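Local coordinates for protein haloacid dehalogenase-like hydrolase (Bacteroides thetaiotaomicron, PDB 2RBK) that probably acts as a magnesium-dependent phosphatase of the haloacid dehalogenase superfamily that can hold a vanadate next to its metal ion, at residues A[68-72]-A[147-151]. Residues are numbered along the deposited sequence; the frame is centred on the assembly and turned at random.
Sequences MNGAY and VIQMT
The turn 68-72 links antiparallel strands 64-67 and 72-75 of the core sheet and faces 147-151, which runs into a cap strand. M68 and N69 have left-handed helical backbone angles (49/45 and 59/31). Position 70 (98/-10) calls for glycine: a CB there would clash with the carbonyl O of N69. A71 N hydrogen-bonds M68 O at 3.0 Å, and A71 and Y72 form a classic beta bulge opposite T67. Across the gap, I148 and Q149 make a second classic beta bulge, opposite V107, and both point toward the turn; CA atoms lie 6.3 Å apart for M68-Q149 and 6.5 Å for A71-I148. Apolar packing centres on I148 (m, t): its CG2 is 3.6 Å from both M68 SD and A71 CB, its CD1 3.9 Å from Y72 CD1; Y72 OH hydrogen-bonds E109. Extended Q149 (t, t) reaches the turn, OE1 standing 3.3 Å from M68 CA. N69 ND2 donates to Q149 OE1 (2.9 Å, 158°) and hydrogen-bonds D180 OD2; N69 OD1 hydrogen-bonds N214 ND2, and Q149 NE2 G44 O. These buried amides find partners in core and cap, N69's side chain about 5 Å from the vanadate, tying the cap beside the phosphoryl site, consistent with a closed state.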
# COMPACT_ATOMS: atom_id res chain seq x y z
N MET A 68 4.89 1.88 -1.80
CA MET A 68 5.70 0.68 -1.60
C MET A 68 5.78 0.31 -0.10
O MET A 68 6.84 -0.02 0.44
CB MET A 68 7.09 0.80 -2.23
CG MET A 68 7.00 0.95 -3.71
SD MET A 68 8.52 0.67 -4.58
CE MET A 68 8.91 2.32 -5.21
N ASN A 69 4.63 0.37 0.56
CA ASN A 69 4.54 -0.10 1.96
C ASN A 69 5.47 0.64 2.89
O ASN A 69 5.91 0.10 3.89
CB ASN A 69 4.79 -1.62 2.07
CG ASN A 69 3.68 -2.41 1.45
OD1 ASN A 69 2.60 -2.48 2.02
ND2 ASN A 69 3.90 -2.93 0.24
N GLY A 70 5.74 1.93 2.60
CA GLY A 70 6.65 2.72 3.42
C GLY A 70 8.04 2.84 2.92
O GLY A 70 8.81 3.67 3.45
N ALA A 71 8.42 2.06 1.91
CA ALA A 71 9.77 2.10 1.36
C ALA A 71 10.04 3.29 0.45
O ALA A 71 11.19 3.54 0.05
CB ALA A 71 10.11 0.81 0.62
N TYR A 72 9.02 4.10 0.12
CA TYR A 72 9.23 5.25 -0.73
C TYR A 72 8.18 6.31 -0.39
O TYR A 72 7.00 6.12 -0.73
CB TYR A 72 9.25 4.88 -2.20
CG TYR A 72 9.75 5.96 -3.09
CD1 TYR A 72 11.12 6.06 -3.32
CD2 TYR A 72 8.89 6.82 -3.72
CE1 TYR A 72 11.63 7.03 -4.13
CE2 TYR A 72 9.41 7.79 -4.55
CZ TYR A 72 10.76 7.91 -4.77
OH TYR A 72 11.26 8.85 -5.65
N VAL A 147 16.61 -2.49 -5.99
CA VAL A 147 15.20 -2.75 -5.89
C VAL A 147 14.65 -2.20 -4.56
O VAL A 147 15.17 -2.53 -3.49
CB VAL A 147 14.93 -4.25 -6.05
CG1 VAL A 147 13.46 -4.57 -5.89
CG2 VAL A 147 15.42 -4.73 -7.41
N ILE A 148 13.59 -1.43 -4.66
CA ILE A 148 12.88 -0.89 -3.50
C ILE A 148 11.80 -1.82 -3.02
O ILE A 148 11.58 -2.00 -1.80
CB ILE A 148 12.30 0.49 -3.82
CG1 ILE A 148 13.42 1.42 -4.32
CG2 ILE A 148 11.57 1.05 -2.63
CD1 ILE A 148 13.03 2.83 -4.54
N GLN A 149 11.09 -2.50 -3.93
CA GLN A 149 10.05 -3.44 -3.58
C GLN A 149 10.03 -4.57 -4.62
O GLN A 149 10.19 -4.33 -5.80
CB GLN A 149 8.66 -2.78 -3.51
CG GLN A 149 7.55 -3.74 -3.11
CD GLN A 149 6.28 -2.97 -2.79
OE1 GLN A 149 6.13 -2.55 -1.61
NE2 GLN A 149 5.41 -2.72 -3.74
N MET A 150 9.82 -5.80 -4.13
CA MET A 150 9.54 -6.93 -5.00
C MET A 150 8.17 -7.46 -4.70
O MET A 150 7.78 -7.51 -3.53
CB MET A 150 10.52 -8.06 -4.78
CG MET A 150 11.92 -7.81 -4.91
SD MET A 150 13.00 -9.13 -4.46
CE MET A 150 13.01 -9.48 -2.76
N THR A 151 7.48 -7.90 -5.72
CA THR A 151 6.11 -8.45 -5.58
C THR A 151 6.05 -9.82 -6.22
O THR A 151 5.71 -9.92 -7.43
CB THR A 151 5.12 -7.43 -6.12
OG1 THR A 151 5.27 -6.21 -5.37
CG2 THR A 151 3.72 -7.97 -5.95